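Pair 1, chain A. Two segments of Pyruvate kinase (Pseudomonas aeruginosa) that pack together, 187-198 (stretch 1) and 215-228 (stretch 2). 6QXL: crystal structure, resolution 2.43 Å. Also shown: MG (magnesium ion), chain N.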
# COMPACT_ATOMS: atom_id res chain seq x y z
N ASP A 187 -21.16 -19.52 39.06
CA ASP A 187 -19.89 -18.82 38.75
C ASP A 187 -19.44 -19.03 37.31
O ASP A 187 -18.28 -19.34 37.04
CB ASP A 187 -18.75 -19.24 39.71
CG ASP A 187 -18.85 -18.60 41.06
OD1 ASP A 187 -19.76 -17.74 41.32
OD2 ASP A 187 -17.96 -18.95 41.85
N LEU A 188 -20.37 -18.88 36.38
CA LEU A 188 -20.04 -19.06 34.98
C LEU A 188 -19.12 -17.94 34.51
O LEU A 188 -19.23 -16.80 34.94
CB LEU A 188 -21.31 -19.11 34.13
CG LEU A 188 -22.27 -20.28 34.38
CD1 LEU A 188 -23.35 -20.28 33.32
CD2 LEU A 188 -21.54 -21.62 34.39
N ASP A 189 -18.20 -18.30 33.62
CA ASP A 189 -17.22 -17.37 33.09
C ASP A 189 -17.80 -16.46 32.00
O ASP A 189 -17.43 -15.29 31.90
CB ASP A 189 -16.03 -18.15 32.59
CG ASP A 189 -15.48 -19.08 33.64
OD1 ASP A 189 -15.01 -18.60 34.68
OD2 ASP A 189 -15.59 -20.30 33.48
N TYR A 190 -18.71 -17.01 31.19
CA TYR A 190 -19.36 -16.25 30.12
C TYR A 190 -20.85 -16.52 30.13
O TYR A 190 -21.29 -17.63 30.41
CB TYR A 190 -18.79 -16.64 28.74
CG TYR A 190 -17.39 -16.16 28.48
CD1 TYR A 190 -17.15 -14.85 28.09
CD2 TYR A 190 -16.31 -17.01 28.64
CE1 TYR A 190 -15.86 -14.42 27.86
CE2 TYR A 190 -15.02 -16.58 28.40
CZ TYR A 190 -14.81 -15.30 28.00
OH TYR A 190 -13.53 -14.88 27.80
N VAL A 191 -21.62 -15.49 29.80
CA VAL A 191 -23.06 -15.61 29.60
C VAL A 191 -23.39 -15.00 28.25
O VAL A 191 -22.99 -13.88 27.96
CB VAL A 191 -23.83 -14.88 30.70
CG1 VAL A 191 -25.31 -14.80 30.39
CG2 VAL A 191 -23.62 -15.60 32.02
N ALA A 192 -24.15 -15.74 27.44
CA ALA A 192 -24.51 -15.29 26.10
C ALA A 192 -25.96 -14.89 26.04
O ALA A 192 -26.85 -15.64 26.47
CB ALA A 192 -24.24 -16.38 25.09
N VAL A 193 -26.22 -13.70 25.50
CA VAL A 193 -27.57 -13.18 25.33
C VAL A 193 -28.04 -13.48 23.92
O VAL A 193 -27.35 -13.17 22.96
CB VAL A 193 -27.59 -11.67 25.59
CG1 VAL A 193 -28.98 -11.10 25.37
CG2 VAL A 193 -27.11 -11.39 26.99
N SER A 194 -29.25 -14.06 23.80
CA SER A 194 -29.83 -14.37 22.50
C SER A 194 -30.72 -13.25 22.02
O SER A 194 -31.36 -12.55 22.82
CB SER A 194 -30.62 -15.66 22.56
OG SER A 194 -29.80 -16.76 22.89
N PHE A 195 -30.70 -13.05 20.71
CA PHE A 195 -31.58 -12.11 19.98
C PHE A 195 -31.53 -10.68 20.46
O PHE A 195 -32.53 -9.99 20.40
CB PHE A 195 -33.09 -12.61 20.00
CG PHE A 195 -33.36 -13.84 19.23
CD1 PHE A 195 -33.37 -13.92 17.86
CD2 PHE A 195 -33.44 -15.08 19.93
CE1 PHE A 195 -33.51 -15.17 17.19
CE2 PHE A 195 -33.60 -16.31 19.29
CZ PHE A 195 -33.67 -16.31 17.95
N PRO A 196 -30.39 -10.17 20.94
CA PRO A 196 -30.37 -8.75 21.25
C PRO A 196 -30.43 -7.92 19.99
O PRO A 196 -29.94 -8.33 18.94
CB PRO A 196 -29.03 -8.56 21.96
CG PRO A 196 -28.18 -9.60 21.40
CD PRO A 196 -29.05 -10.77 21.11
N ARG A 197 -31.05 -6.74 20.08
CA ARG A 197 -31.18 -5.82 18.96
C ARG A 197 -30.32 -4.59 19.12
O ARG A 197 -29.92 -4.05 18.07
CB ARG A 197 -32.64 -5.43 18.81
CG ARG A 197 -33.37 -6.67 18.15
CD ARG A 197 -34.84 -6.42 17.83
NE ARG A 197 -35.37 -7.32 16.79
CZ ARG A 197 -36.58 -7.93 16.80
NH1 ARG A 197 -37.34 -7.85 17.88
NH2 ARG A 197 -36.95 -8.71 15.79
N ASP A 198 -30.02 -4.15 20.32
CA ASP A 198 -29.15 -2.97 20.47
C ASP A 198 -28.50 -2.97 21.82
O ASP A 198 -28.77 -3.82 22.65
CB ASP A 198 -29.96 -1.66 20.27
CG ASP A 198 -31.17 -1.58 21.15
OD1 ASP A 198 -31.23 -2.17 22.23
OD2 ASP A 198 -32.07 -0.85 20.73
N LYS A 215 -20.00 -12.48 37.99
CA LYS A 215 -18.77 -11.88 37.46
C LYS A 215 -18.52 -12.21 35.99
O LYS A 215 -17.49 -11.83 35.43
CB LYS A 215 -17.58 -12.33 38.32
CG LYS A 215 -17.64 -11.74 39.74
CD LYS A 215 -17.16 -10.28 39.79
CE LYS A 215 -17.63 -9.55 41.04
NZ LYS A 215 -16.83 -9.96 42.23
N ALA A 216 -19.46 -12.91 35.35
CA ALA A 216 -19.26 -13.36 33.98
C ALA A 216 -19.15 -12.20 33.01
O ALA A 216 -19.72 -11.12 33.23
CB ALA A 216 -20.40 -14.27 33.56
N TRP A 217 -18.42 -12.46 31.93
CA TRP A 217 -18.40 -11.57 30.77
C TRP A 217 -19.56 -11.91 29.85
O TRP A 217 -19.98 -13.07 29.75
CB TRP A 217 -17.06 -11.70 30.05
CG TRP A 217 -15.98 -10.84 30.61
CD1 TRP A 217 -15.96 -10.23 31.83
CD2 TRP A 217 -14.76 -10.48 29.97
NE1 TRP A 217 -14.80 -9.53 31.99
CE2 TRP A 217 -14.05 -9.64 30.85
CE3 TRP A 217 -14.18 -10.80 28.74
CZ2 TRP A 217 -12.80 -9.11 30.55
CZ3 TRP A 217 -12.93 -10.25 28.42
CH2 TRP A 217 -12.25 -9.43 29.35
N LEU A 218 -20.07 -10.90 29.17
CA LEU A 218 -21.25 -11.03 28.35
C LEU A 218 -20.94 -11.22 26.86
O LEU A 218 -20.15 -10.48 26.29
CB LEU A 218 -22.12 -9.81 28.49
CG LEU A 218 -22.94 -9.73 29.76
CD1 LEU A 218 -23.70 -8.41 29.72
CD2 LEU A 218 -23.92 -10.89 29.90
N VAL A 219 -21.62 -12.19 26.25
CA VAL A 219 -21.51 -12.45 24.83
C VAL A 219 -22.78 -12.04 24.12
O VAL A 219 -23.84 -12.57 24.43
CB VAL A 219 -21.24 -13.93 24.53
CG1 VAL A 219 -21.00 -14.12 23.04
CG2 VAL A 219 -20.06 -14.42 25.35
N ALA A 220 -22.68 -11.13 23.17
CA ALA A 220 -23.81 -10.77 22.32
C ALA A 220 -23.88 -11.67 21.12
O ALA A 220 -22.97 -11.71 20.31
CB ALA A 220 -23.73 -9.32 21.87
N LYS A 221 -24.98 -12.41 20.99
CA LYS A 221 -25.21 -13.24 19.82
C LYS A 221 -25.83 -12.40 18.72
O LYS A 221 -26.90 -11.86 18.90
CB LYS A 221 -26.10 -14.41 20.18
CG LYS A 221 -25.41 -15.37 21.13
CD LYS A 221 -26.38 -16.34 21.77
CE LYS A 221 -26.98 -17.30 20.75
NZ LYS A 221 -27.76 -18.37 21.40
N ILE A 222 -25.15 -12.29 17.59
CA ILE A 222 -25.63 -11.49 16.47
C ILE A 222 -26.54 -12.40 15.62
O ILE A 222 -26.06 -13.17 14.82
CB ILE A 222 -24.47 -10.93 15.63
CG1 ILE A 222 -23.40 -10.28 16.52
CG2 ILE A 222 -24.97 -9.94 14.61
CD1 ILE A 222 -23.92 -9.30 17.52
N GLU A 223 -27.83 -12.37 15.90
CA GLU A 223 -28.87 -13.16 15.26
C GLU A 223 -30.05 -12.36 14.70
O GLU A 223 -30.95 -12.94 14.19
CB GLU A 223 -29.48 -14.13 16.29
CG GLU A 223 -28.60 -15.24 16.83
CD GLU A 223 -29.27 -16.14 17.85
OE1 GLU A 223 -29.65 -15.63 18.89
OE2 GLU A 223 -29.39 -17.37 17.65
N ARG A 224 -30.08 -11.06 14.82
CA ARG A 224 -31.24 -10.27 14.39
C ARG A 224 -30.91 -9.41 13.23
O ARG A 224 -29.85 -8.81 13.20
CB ARG A 224 -31.81 -9.41 15.52
CG ARG A 224 -32.62 -10.19 16.48
CD ARG A 224 -34.10 -10.36 16.21
NE ARG A 224 -34.82 -10.64 17.39
CZ ARG A 224 -35.74 -11.61 17.54
NH1 ARG A 224 -36.05 -12.41 16.53
NH2 ARG A 224 -36.36 -11.79 18.71
N ALA A 225 -31.80 -9.30 12.27
CA ALA A 225 -31.61 -8.38 11.15
C ALA A 225 -31.29 -6.97 11.57
O ALA A 225 -30.43 -6.32 10.98
CB ALA A 225 -32.81 -8.41 10.22
N GLU A 226 -31.93 -6.52 12.66
CA GLU A 226 -31.75 -5.14 13.14
C GLU A 226 -30.34 -4.92 13.66
O GLU A 226 -29.83 -3.81 13.56
CB GLU A 226 -32.77 -4.82 14.24
CG GLU A 226 -34.25 -4.83 13.82
CD GLU A 226 -34.88 -6.21 13.68
OE1 GLU A 226 -34.32 -7.26 14.10
OE2 GLU A 226 -35.93 -6.28 13.07
N ALA A 227 -29.72 -5.96 14.18
CA ALA A 227 -28.35 -5.86 14.71
C ALA A 227 -27.28 -5.60 13.65
O ALA A 227 -26.21 -5.10 13.99
CB ALA A 227 -28.00 -7.13 15.49
N VAL A 228 -27.57 -5.94 12.39
CA VAL A 228 -26.61 -5.77 11.30
C VAL A 228 -27.13 -4.83 10.22
O VAL A 228 -26.54 -4.75 9.14
CB VAL A 228 -26.21 -7.13 10.70
CG1 VAL A 228 -25.45 -7.94 11.73
CG2 VAL A 228 -27.45 -7.91 10.23
MG MG N . -29.49 -18.99 17.64
O HOH W 1 -20.93 -15.26 37.14
O HOH W 2 -34.88 -9.21 19.83
O HOH W 3 -28.78 -10.52 17.73
O HOH W 4 -30.67 -21.25 17.29

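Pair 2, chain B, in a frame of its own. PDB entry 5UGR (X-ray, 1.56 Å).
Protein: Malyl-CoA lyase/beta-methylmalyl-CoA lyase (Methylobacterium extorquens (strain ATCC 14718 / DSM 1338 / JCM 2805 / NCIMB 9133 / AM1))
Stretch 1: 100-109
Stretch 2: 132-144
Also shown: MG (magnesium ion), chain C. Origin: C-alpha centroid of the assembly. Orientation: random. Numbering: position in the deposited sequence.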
# COMPACT_ATOMS: atom_id res chain seq x y z
N ASP B 100 -32.86 8.70 -7.42
CA ASP B 100 -32.39 7.54 -6.70
C ASP B 100 -30.85 7.39 -6.67
O ASP B 100 -30.29 6.92 -5.66
CB ASP B 100 -32.97 6.26 -7.30
CG ASP B 100 -34.51 6.20 -7.21
OD1 ASP B 100 -35.03 6.39 -6.07
OD2 ASP B 100 -35.12 5.96 -8.28
N MET B 101 -30.20 7.76 -7.78
CA MET B 101 -28.78 7.45 -7.93
C MET B 101 -28.08 8.51 -8.76
O MET B 101 -28.71 9.24 -9.53
CB MET B 101 -28.59 6.09 -8.62
CG MET B 101 -29.10 4.88 -7.78
SD MET B 101 -28.67 3.29 -8.52
CE MET B 101 -26.90 3.32 -8.21
N ILE B 102 -26.76 8.54 -8.59
CA ILE B 102 -25.88 9.36 -9.44
C ILE B 102 -24.88 8.44 -10.16
O ILE B 102 -24.31 7.54 -9.51
CB ILE B 102 -25.12 10.40 -8.59
CG1 ILE B 102 -26.09 11.47 -8.07
CG2 ILE B 102 -23.99 11.04 -9.38
CD1 ILE B 102 -25.53 12.42 -7.04
N LEU B 103 -24.80 8.62 -11.47
CA LEU B 103 -23.84 7.95 -12.34
C LEU B 103 -22.65 8.93 -12.53
O LEU B 103 -22.80 10.02 -13.09
CB LEU B 103 -24.47 7.54 -13.67
CG LEU B 103 -23.55 7.05 -14.78
CD1 LEU B 103 -22.64 5.92 -14.29
CD2 LEU B 103 -24.39 6.59 -15.96
N ILE B 104 -21.49 8.51 -12.00
CA ILE B 104 -20.30 9.34 -11.99
C ILE B 104 -19.46 8.88 -13.21
O ILE B 104 -19.08 7.71 -13.30
CB ILE B 104 -19.45 9.17 -10.73
CG1 ILE B 104 -20.28 9.36 -9.46
CG2 ILE B 104 -18.27 10.13 -10.74
CD1 ILE B 104 -19.57 8.93 -8.18
N PRO B 105 -19.17 9.78 -14.15
CA PRO B 105 -18.44 9.42 -15.37
C PRO B 105 -16.91 9.42 -15.19
O PRO B 105 -16.38 10.10 -14.28
CB PRO B 105 -18.88 10.52 -16.36
CG PRO B 105 -18.97 11.73 -15.46
CD PRO B 105 -19.58 11.21 -14.18
N LYS B 106 -16.26 8.62 -16.05
CA LYS B 106 -14.82 8.75 -16.22
C LYS B 106 -14.04 8.50 -14.95
O LYS B 106 -13.00 9.08 -14.70
CB LYS B 106 -14.40 10.06 -16.87
CG LYS B 106 -15.16 10.40 -18.12
CD LYS B 106 -14.76 11.71 -18.74
CE LYS B 106 -14.62 12.89 -17.78
NZ LYS B 106 -14.42 14.19 -18.54
N VAL B 107 -14.56 7.64 -14.08
CA VAL B 107 -13.91 7.50 -12.75
C VAL B 107 -12.51 6.88 -12.92
O VAL B 107 -12.33 5.90 -13.65
CB VAL B 107 -14.77 6.66 -11.78
CG1 VAL B 107 -14.06 6.40 -10.44
CG2 VAL B 107 -16.10 7.37 -11.54
N GLY B 108 -11.53 7.50 -12.27
CA GLY B 108 -10.13 7.08 -12.42
C GLY B 108 -9.54 6.47 -11.18
O GLY B 108 -8.74 5.56 -11.29
N VAL B 109 -9.89 6.99 -10.02
CA VAL B 109 -9.32 6.57 -8.74
C VAL B 109 -10.42 6.59 -7.66
O VAL B 109 -11.43 7.29 -7.79
CB VAL B 109 -8.14 7.45 -8.29
CG1 VAL B 109 -7.00 7.39 -9.28
CG2 VAL B 109 -8.54 8.90 -8.08
N LYS B 132 -31.38 7.52 0.85
CA LYS B 132 -29.95 7.78 0.56
C LYS B 132 -29.69 7.44 -0.91
O LYS B 132 -29.96 6.32 -1.38
CB LYS B 132 -29.04 6.96 1.50
CG LYS B 132 -29.04 7.38 3.03
CD LYS B 132 -27.79 6.87 3.80
CE LYS B 132 -26.98 7.89 4.67
NZ LYS B 132 -25.66 8.57 4.15
N ILE B 133 -29.09 8.38 -1.61
CA ILE B 133 -28.72 8.16 -3.03
C ILE B 133 -27.63 7.08 -3.14
O ILE B 133 -26.70 7.03 -2.32
CB ILE B 133 -28.24 9.50 -3.63
CG1 ILE B 133 -29.46 10.36 -3.99
CG2 ILE B 133 -27.28 9.34 -4.81
CD1 ILE B 133 -29.09 11.82 -4.24
N GLY B 134 -27.75 6.24 -4.16
CA GLY B 134 -26.70 5.28 -4.50
C GLY B 134 -25.86 5.79 -5.65
O GLY B 134 -26.31 6.62 -6.42
N PHE B 135 -24.70 5.17 -5.83
CA PHE B 135 -23.80 5.51 -6.91
C PHE B 135 -23.63 4.36 -7.91
O PHE B 135 -23.51 3.15 -7.54
CB PHE B 135 -22.42 5.90 -6.42
CG PHE B 135 -22.31 7.17 -5.61
CD1 PHE B 135 -23.26 8.19 -5.67
CD2 PHE B 135 -21.19 7.41 -4.87
CE1 PHE B 135 -23.08 9.37 -4.99
CE2 PHE B 135 -21.00 8.61 -4.20
CZ PHE B 135 -21.98 9.60 -4.25
N GLU B 136 -23.51 4.74 -9.17
CA GLU B 136 -23.00 3.86 -10.22
C GLU B 136 -21.76 4.61 -10.76
O GLU B 136 -21.75 5.82 -10.87
CB GLU B 136 -24.01 3.67 -11.35
CG GLU B 136 -23.55 2.80 -12.51
CD GLU B 136 -24.70 2.64 -13.56
OE1 GLU B 136 -25.83 2.26 -13.11
OE2 GLU B 136 -24.45 2.94 -14.77
N VAL B 137 -20.71 3.85 -11.09
CA VAL B 137 -19.52 4.43 -11.71
C VAL B 137 -19.34 3.91 -13.10
O VAL B 137 -19.55 2.75 -13.39
CB VAL B 137 -18.27 4.19 -10.86
CG1 VAL B 137 -18.32 4.92 -9.54
CG2 VAL B 137 -17.96 2.79 -10.75
N LEU B 138 -18.93 4.81 -13.98
CA LEU B 138 -18.52 4.44 -15.33
C LEU B 138 -17.03 4.18 -15.37
O LEU B 138 -16.21 5.06 -14.97
CB LEU B 138 -18.87 5.56 -16.31
CG LEU B 138 -20.07 5.30 -17.19
CD1 LEU B 138 -20.74 6.58 -17.64
CD2 LEU B 138 -19.70 4.43 -18.36
N ILE B 139 -16.67 2.96 -15.80
CA ILE B 139 -15.28 2.58 -16.09
C ILE B 139 -15.19 2.69 -17.61
O ILE B 139 -15.70 1.83 -18.37
CB ILE B 139 -14.97 1.18 -15.55
CG1 ILE B 139 -15.25 1.09 -14.05
CG2 ILE B 139 -13.52 0.82 -15.89
CD1 ILE B 139 -14.43 1.96 -13.18
N GLU B 140 -14.62 3.81 -18.05
CA GLU B 140 -14.68 4.21 -19.47
C GLU B 140 -13.36 4.84 -19.91
O GLU B 140 -13.32 5.52 -20.92
CB GLU B 140 -15.85 5.15 -19.74
CG GLU B 140 -15.80 6.48 -19.00
CD GLU B 140 -16.93 7.43 -19.35
OE1 GLU B 140 -17.11 7.63 -20.57
OE2 GLU B 140 -17.57 7.96 -18.42
N THR B 141 -12.30 4.59 -19.12
CA THR B 141 -10.98 5.09 -19.45
C THR B 141 -9.98 4.01 -19.04
O THR B 141 -10.28 3.14 -18.17
CB THR B 141 -10.62 6.38 -18.68
OG1 THR B 141 -10.60 6.11 -17.27
CG2 THR B 141 -11.57 7.52 -18.99
N ALA B 142 -8.79 4.05 -19.64
CA ALA B 142 -7.72 3.15 -19.19
C ALA B 142 -7.32 3.38 -17.76
O ALA B 142 -7.04 2.44 -17.03
CB ALA B 142 -6.53 3.31 -20.11
N LEU B 143 -7.35 4.61 -17.31
CA LEU B 143 -7.05 4.93 -15.90
C LEU B 143 -8.00 4.24 -14.96
O LEU B 143 -7.57 3.62 -13.96
CB LEU B 143 -7.04 6.45 -15.63
CG LEU B 143 -6.60 6.94 -14.22
CD1 LEU B 143 -5.18 6.54 -13.87
CD2 LEU B 143 -6.82 8.44 -14.11
N GLY B 144 -9.30 4.37 -15.23
CA GLY B 144 -10.27 3.69 -14.38
C GLY B 144 -10.10 2.17 -14.41
O GLY B 144 -10.20 1.50 -13.37
MG MG C . -18.34 8.82 -21.62
O HOH W 5 -31.49 5.57 -3.56
O HOH W 6 -10.44 8.20 -15.75
O HOH W 7 -13.24 5.56 -16.29
O HOH W 8 -19.50 9.13 -19.95
O HOH W 9 -19.52 7.19 -22.12
O HOH W 10 -17.30 10.61 -21.16

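Superposing N, CA and C of 14 central residues brings pair 2 onto pair 1 with an RMSD of 0.5 Å. In each pair two parallel strands lie side by side, their axes approaching to 4.6 Å in pair 1 and 4.7 Å in pair 2, with signed crossing angles of -28° and -22°.

The hydrogen-bond ladder follows the same register. In pair 1 the rungs run from A:Trp217 N to A:Asp189 O (3.0 Å) through to A:Lys221 N to A:Val193 O (3.2 Å). The equivalent rungs in pair 2 run from B:Gly134 N to B:Asp100 O (3.0 Å) through to B:Leu138 N to B:Ile104 O (3.0 Å). Because these bonds use backbone atoms alone, the ladder tolerates very different side chains.

On one face, A:Tyr190 and A:Trp217 match B:Met101 and B:Gly134. CE1 of A:Tyr190 rests 3.7 Å from A:Trp217 CB. In pair 2 B:Gly134 offers no side chain, and B:Met101 CE reaches along to B:Phe135 C at 3.4 Å; an ideal CB on the glycine would sit a tight 3.4 Å from that methyl. Further along this face, A:Ala192 CB lies 3.9 Å from A:Val219 CB and 4.0 Å from A:Lys221 CD; the larger B:Leu103 meets the same two positions, its CD1 3.5 Å from B:Glu136 OE2 and 3.9 Å from B:Leu138 CD1. On the other face, A:Leu218 CD2 lies 4.1 Å from A:Val191 CB and 4.3 Å from A:Val193 CG2. Its counterpart B:Phe135 uses an aromatic ring instead: B:Ile104 CD1 sits over its face, 4.2 Å from the centroid and 18° off the normal, a CH-pi contact.

Past the strands, A:Glu223 and B:Glu140 coincide (CA atoms 0.3 Å apart, side-chain centres 0.7 Å). Each binds magnesium with one carboxylate oxygen, A:Glu223 OE2 at 1.6 Å from MG and B:Glu140 OE1 at 2.0 Å, while the other oxygen accepts from the opposing backbone: A:Phe195 N to A:Glu223 OE1 is weak at 3.3 Å, B:Lys106 N to B:Glu140 OE2 shorter at 2.8 Å.

The closing turns differ most. A:Arg197 lies flat on A:Arg224, guanidinium centres 3.8 Å apart and planes at 20°; A:Phe195 CD1 covers the opposite face of A:Arg224, and A:Arg197 NE forms a salt bridge with A:Glu226 OE1 (2.9 Å). The position of A:Arg197 is B:Gly108 in pair 2, where an ideal CB would clash with B:Leu143 CD2 at 2.8 Å. B:Thr141, matching A:Arg224, instead caps a helix, its OG1 accepting from B:Gly144 N at 3.0 Å.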